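PDB 4QB7: fimbrium subunit Fim1C from Bacteroides vulgatus, which is probably a component of the fimbrium tip, in surface filaments that mediate cell adhesion and biofilm formation. Local coordinates for residues T238-I250 and D292-T304. Numbering follows the deposited sequence.
Sequences TTTDQWGYNKSSI and DIVTKVTDTSNLT. With SO4 (sulfate ion), chain F; SO4 (sulfate ion), chain C.
W243 lies against K296, whose CB sits over the centre of the indole six-membered ring, 3.7 Å from its centroid. The lysine chain runs extended across the ring, bringing CD to 3.4 Å from W243 NE1. Q242 NE2 lies over the rim of the opposite indole face, while V294 O meets the ring edge in plane. Two residues on, Y245 rests one ring face on V294 CG2, with CD1 3.5 Å from that methyl. CG of Y245 is anti to the backbone N (chi1 179°), which carries the phenol out to D292. There Y245 OH donates to the anti lone pair of D292 OD2 at 2.7 Å, the ring and carboxylate planes 79° apart. Between the two aromatics, N302 ND2 gives a nearly straight bond of 2.8 Å to W243 O, approaching from above the carbonyl plane. T304 OG1 donates to N302 OD1, holding that amide in its orientation. Further out, the type I' turn Q242-Y245 presents both rings, T306 takes the other oxygen of D292, and F189 of strand 186-196 stacks on Y245. The loop 238-250 is thus fastened to the hairpin of strands 286-296 and 301-313 by aromatic-aliphatic packing, and the two directional bonds, to W243 O and D292 OD2, probably set how it sits there.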
loop_
_atom_site.group_PDB
_atom_site.type_symbol
_atom_site.label_atom_id
_atom_site.label_comp_id
_atom_site.label_asym_id
_atom_site.label_seq_id
_atom_site.Cartn_x
_atom_site.Cartn_y
_atom_site.Cartn_z
ATOM N N THR A 238 -4.489 -22.254 9.266
ATOM C CA THR A 238 -4.786 -22.821 10.586
ATOM C C THR A 238 -4.603 -24.336 10.526
ATOM O O THR A 238 -4.453 -24.900 9.439
ATOM C CB THR A 238 -6.205 -22.443 11.082
ATOM O OG1 THR A 238 -7.198 -22.876 10.146
ATOM C CG2 THR A 238 -6.353 -20.958 11.383
ATOM N N THR A 239 -4.599 -24.989 11.691
ATOM C CA THR A 239 -4.475 -26.448 11.797
ATOM C C THR A 239 -5.733 -27.113 11.239
ATOM O O THR A 239 -6.840 -26.556 11.289
ATOM C CB THR A 239 -4.204 -26.870 13.248
ATOM O OG1 THR A 239 -5.248 -26.378 14.091
ATOM C CG2 THR A 239 -2.879 -26.353 13.757
ATOM N N THR A 240 -5.548 -28.281 10.661
ATOM C CA THR A 240 -6.644 -29.023 10.064
ATOM C C THR A 240 -6.632 -30.443 10.622
ATOM O O THR A 240 -5.582 -30.950 10.986
ATOM C CB THR A 240 -6.512 -28.986 8.523
ATOM O OG1 THR A 240 -6.195 -27.661 8.078
ATOM C CG2 THR A 240 -7.759 -29.447 7.826
ATOM N N ASP A 241 -7.795 -31.063 10.722
ATOM C CA ASP A 241 -7.946 -32.453 11.128
ATOM C C ASP A 241 -9.242 -32.947 10.565
ATOM O O ASP A 241 -10.259 -33.015 11.264
ATOM C CB ASP A 241 -7.847 -32.666 12.642
ATOM C CG ASP A 241 -7.734 -34.131 13.018
ATOM O OD1 ASP A 241 -7.327 -34.957 12.133
ATOM O OD2 ASP A 241 -8.024 -34.460 14.190
ATOM N N GLN A 242 -9.200 -33.253 9.269
ATOM C CA GLN A 242 -10.333 -33.641 8.465
ATOM C C GLN A 242 -10.060 -34.961 7.810
ATOM O O GLN A 242 -9.332 -34.994 6.828
ATOM C CB GLN A 242 -10.557 -32.540 7.383
ATOM C CG GLN A 242 -11.973 -32.486 6.770
ATOM C CD GLN A 242 -12.976 -31.963 7.756
ATOM O OE1 GLN A 242 -12.908 -30.798 8.192
ATOM N NE2 GLN A 242 -13.863 -32.839 8.196
ATOM N N TRP A 243 -10.640 -36.049 8.326
ATOM C CA TRP A 243 -10.518 -37.407 7.769
ATOM C C TRP A 243 -9.063 -37.813 7.514
ATOM O O TRP A 243 -8.762 -38.347 6.459
ATOM C CB TRP A 243 -11.330 -37.530 6.442
ATOM C CG TRP A 243 -12.691 -36.909 6.463
ATOM C CD1 TRP A 243 -13.673 -37.116 7.386
ATOM C CD2 TRP A 243 -13.241 -36.018 5.484
ATOM N NE1 TRP A 243 -14.792 -36.379 7.063
ATOM C CE2 TRP A 243 -14.565 -35.717 5.886
ATOM C CE3 TRP A 243 -12.750 -35.447 4.294
ATOM C CZ2 TRP A 243 -15.397 -34.867 5.151
ATOM C CZ3 TRP A 243 -13.579 -34.608 3.563
ATOM C CH2 TRP A 243 -14.877 -34.311 4.002
ATOM N N GLY A 244 -8.177 -37.547 8.464
ATOM C CA GLY A 244 -6.748 -37.824 8.337
ATOM C C GLY A 244 -5.931 -36.691 7.740
ATOM O O GLY A 244 -4.708 -36.667 7.885
ATOM N N TYR A 245 -6.589 -35.746 7.053
ATOM C CA TYR A 245 -5.914 -34.598 6.438
ATOM C C TYR A 245 -5.539 -33.622 7.536
ATOM O O TYR A 245 -6.429 -33.158 8.237
ATOM C CB TYR A 245 -6.797 -33.941 5.350
ATOM C CG TYR A 245 -6.156 -32.735 4.699
ATOM C CD1 TYR A 245 -5.307 -32.876 3.602
ATOM C CD2 TYR A 245 -6.364 -31.449 5.201
ATOM C CE1 TYR A 245 -4.727 -31.765 2.990
ATOM C CE2 TYR A 245 -5.765 -30.339 4.615
ATOM C CZ TYR A 245 -4.970 -30.500 3.495
ATOM O OH TYR A 245 -4.427 -29.403 2.892
ATOM N N ASN A 246 -4.241 -33.337 7.718
ATOM C CA ASN A 246 -3.830 -32.450 8.791
ATOM C C ASN A 246 -2.719 -31.449 8.404
ATOM O O ASN A 246 -1.907 -31.032 9.244
ATOM C CB ASN A 246 -3.432 -33.251 10.021
ATOM C CG ASN A 246 -2.159 -34.006 9.919
ATOM O OD1 ASN A 246 -1.648 -34.277 8.831
ATOM N ND2 ASN A 246 -1.617 -34.349 11.071
ATOM N N LYS A 247 -2.779 -30.966 7.187
ATOM C CA LYS A 247 -1.869 -29.959 6.661
ATOM C C LYS A 247 -2.327 -28.563 7.134
ATOM O O LYS A 247 -3.524 -28.308 7.195
ATOM C CB LYS A 247 -1.885 -30.100 5.112
ATOM C CG LYS A 247 -0.915 -29.252 4.331
ATOM C CD LYS A 247 0.476 -29.823 4.246
ATOM C CE LYS A 247 1.346 -28.802 3.556
ATOM N NZ LYS A 247 2.776 -28.956 3.919
ATOM N N SER A 248 -1.394 -27.671 7.501
ATOM C CA SER A 248 -1.711 -26.276 7.875
ATOM C C SER A 248 -2.227 -25.611 6.603
ATOM O O SER A 248 -1.519 -25.613 5.578
ATOM C CB SER A 248 -0.479 -25.565 8.438
ATOM O OG SER A 248 -0.704 -24.208 8.786
ATOM N N SER A 249 -3.509 -25.187 6.626
ATOM C CA SER A 249 -4.221 -24.701 5.440
ATOM C C SER A 249 -5.415 -23.783 5.757
ATOM O O SER A 249 -5.672 -23.489 6.913
ATOM C CB SER A 249 -4.751 -25.910 4.681
ATOM O OG SER A 249 -5.744 -26.560 5.462
ATOM N N ILE A 250 -6.123 -23.326 4.701
ATOM C CA ILE A 250 -7.359 -22.546 4.746
ATOM C C ILE A 250 -8.438 -23.345 4.001
ATOM O O ILE A 250 -8.271 -23.651 2.820
ATOM C CB ILE A 250 -7.236 -21.088 4.197
ATOM C CG1 ILE A 250 -6.214 -20.254 5.002
ATOM C CG2 ILE A 250 -8.597 -20.377 4.213
ATOM C CD1 ILE A 250 -5.265 -19.570 4.193
ATOM N N ASP A 292 -5.383 -28.588 -2.095
ATOM C CA ASP A 292 -5.704 -30.006 -1.914
ATOM C C ASP A 292 -7.189 -30.213 -1.957
ATOM O O ASP A 292 -7.920 -29.468 -1.306
ATOM C CB ASP A 292 -5.143 -30.481 -0.558
ATOM C CG ASP A 292 -3.628 -30.390 -0.432
ATOM O OD1 ASP A 292 -2.937 -30.482 -1.472
ATOM O OD2 ASP A 292 -3.131 -30.268 0.715
ATOM N N ILE A 293 -7.650 -31.192 -2.747
ATOM C CA ILE A 293 -9.067 -31.583 -2.840
ATOM C C ILE A 293 -9.170 -32.891 -2.087
ATOM O O ILE A 293 -8.607 -33.896 -2.518
ATOM C CB ILE A 293 -9.616 -31.641 -4.284
ATOM C CG1 ILE A 293 -9.272 -30.330 -5.053
ATOM C CG2 ILE A 293 -11.154 -31.925 -4.273
ATOM C CD1 ILE A 293 -9.455 -30.441 -6.527
ATOM N N VAL A 294 -9.771 -32.841 -0.896
ATOM C CA VAL A 294 -9.820 -33.968 0.042
ATOM C C VAL A 294 -11.183 -34.598 0.048
ATOM O O VAL A 294 -12.150 -33.928 0.380
ATOM C CB VAL A 294 -9.426 -33.472 1.466
ATOM C CG1 VAL A 294 -9.470 -34.601 2.492
ATOM C CG2 VAL A 294 -8.064 -32.804 1.448
ATOM N N THR A 295 -11.252 -35.885 -0.305
ATOM C CA THR A 295 -12.478 -36.689 -0.312
ATOM C C THR A 295 -12.408 -37.732 0.816
ATOM O O THR A 295 -11.410 -38.438 0.938
ATOM C CB THR A 295 -12.725 -37.335 -1.687
ATOM O OG1 THR A 295 -12.698 -36.341 -2.711
ATOM C CG2 THR A 295 -14.037 -38.091 -1.753
ATOM N N LYS A 296 -13.490 -37.842 1.612
ATOM C CA LYS A 296 -13.620 -38.790 2.719
ATOM C C LYS A 296 -13.624 -40.242 2.251
ATOM O O LYS A 296 -14.310 -40.579 1.282
ATOM C CB LYS A 296 -14.917 -38.507 3.499
ATOM C CG LYS A 296 -15.206 -39.461 4.640
ATOM C CD LYS A 296 -16.359 -38.985 5.480
ATOM C CE LYS A 296 -16.704 -39.981 6.554
ATOM N NZ LYS A 296 -17.660 -39.416 7.532
ATOM N N VAL A 297 -12.873 -41.099 2.956
ATOM C CA VAL A 297 -12.896 -42.534 2.733
ATOM C C VAL A 297 -13.475 -43.117 4.029
ATOM O O VAL A 297 -14.515 -43.772 3.991
ATOM C CB VAL A 297 -11.546 -43.130 2.299
ATOM C CG1 VAL A 297 -11.606 -44.659 2.300
ATOM C CG2 VAL A 297 -11.162 -42.614 0.909
ATOM N N THR A 298 -12.859 -42.794 5.183
ATOM C CA THR A 298 -13.351 -43.143 6.516
ATOM C C THR A 298 -13.168 -41.892 7.366
ATOM O O THR A 298 -12.713 -40.870 6.852
ATOM C CB THR A 298 -12.692 -44.416 7.115
ATOM O OG1 THR A 298 -11.407 -44.142 7.681
ATOM C CG2 THR A 298 -12.621 -45.570 6.157
ATOM N N ASP A 299 -13.503 -41.957 8.661
ATOM C CA ASP A 299 -13.340 -40.822 9.580
ATOM C C ASP A 299 -11.866 -40.491 9.812
ATOM O O ASP A 299 -11.558 -39.383 10.251
ATOM C CB ASP A 299 -14.009 -41.126 10.928
ATOM C CG ASP A 299 -15.513 -41.269 10.819
ATOM O OD1 ASP A 299 -15.978 -42.308 10.273
ATOM O OD2 ASP A 299 -16.230 -40.327 11.237
ATOM N N THR A 300 -10.971 -41.459 9.512
ATOM C CA THR A 300 -9.526 -41.379 9.739
ATOM C C THR A 300 -8.695 -41.562 8.450
ATOM O O THR A 300 -7.470 -41.589 8.518
ATOM C CB THR A 300 -9.103 -42.431 10.773
ATOM O OG1 THR A 300 -9.514 -43.722 10.317
ATOM C CG2 THR A 300 -9.635 -42.134 12.183
ATOM N N SER A 301 -9.341 -41.676 7.299
ATOM C CA SER A 301 -8.610 -41.840 6.053
ATOM C C SER A 301 -9.304 -41.101 4.909
ATOM O O SER A 301 -10.515 -40.838 4.967
ATOM C CB SER A 301 -8.437 -43.316 5.724
ATOM O OG SER A 301 -9.651 -43.901 5.305
ATOM N N ASN A 302 -8.525 -40.743 3.873
ATOM C CA ASN A 302 -9.052 -39.989 2.738
ATOM C C ASN A 302 -8.210 -40.145 1.470
ATOM O O ASN A 302 -7.119 -40.716 1.481
ATOM C CB ASN A 302 -9.100 -38.489 3.128
ATOM C CG ASN A 302 -7.764 -37.815 3.117
ATOM O OD1 ASN A 302 -7.176 -37.600 2.064
ATOM N ND2 ASN A 302 -7.264 -37.444 4.278
ATOM N N LEU A 303 -8.696 -39.531 0.407
ATOM C CA LEU A 303 -8.019 -39.408 -0.870
ATOM C C LEU A 303 -7.789 -37.921 -1.131
ATOM O O LEU A 303 -8.734 -37.139 -1.149
ATOM C CB LEU A 303 -8.854 -40.048 -1.948
ATOM C CG LEU A 303 -8.133 -40.509 -3.176
ATOM C CD1 LEU A 303 -7.185 -41.649 -2.854
ATOM C CD2 LEU A 303 -9.139 -41.041 -4.174
ATOM N N THR A 304 -6.527 -37.513 -1.213
ATOM C CA THR A 304 -6.179 -36.119 -1.435
ATOM C C THR A 304 -5.616 -35.943 -2.831
ATOM O O THR A 304 -4.705 -36.651 -3.229
ATOM C CB THR A 304 -5.217 -35.635 -0.347
ATOM O OG1 THR A 304 -5.911 -35.669 0.899
ATOM C CG2 THR A 304 -4.720 -34.227 -0.576
HETATM S S SO4 F . 2.271 -28.000 7.290
HETATM O O1 SO4 F . 1.145 -28.612 7.986
HETATM O O2 SO4 F . 1.833 -26.875 6.432
HETATM O O3 SO4 F . 3.217 -27.486 8.287
HETATM O O4 SO4 F . 2.954 -28.972 6.448
HETATM S S SO4 C . -1.865 -34.980 4.877
HETATM O O1 SO4 C . -2.700 -35.552 3.793
HETATM O O2 SO4 C . -1.570 -33.604 4.550
HETATM O O3 SO4 C . -2.691 -34.996 6.084
HETATM O O4 SO4 C . -0.612 -35.773 5.054
HETATM O O HOH W 1 -12.383 -36.150 10.724
#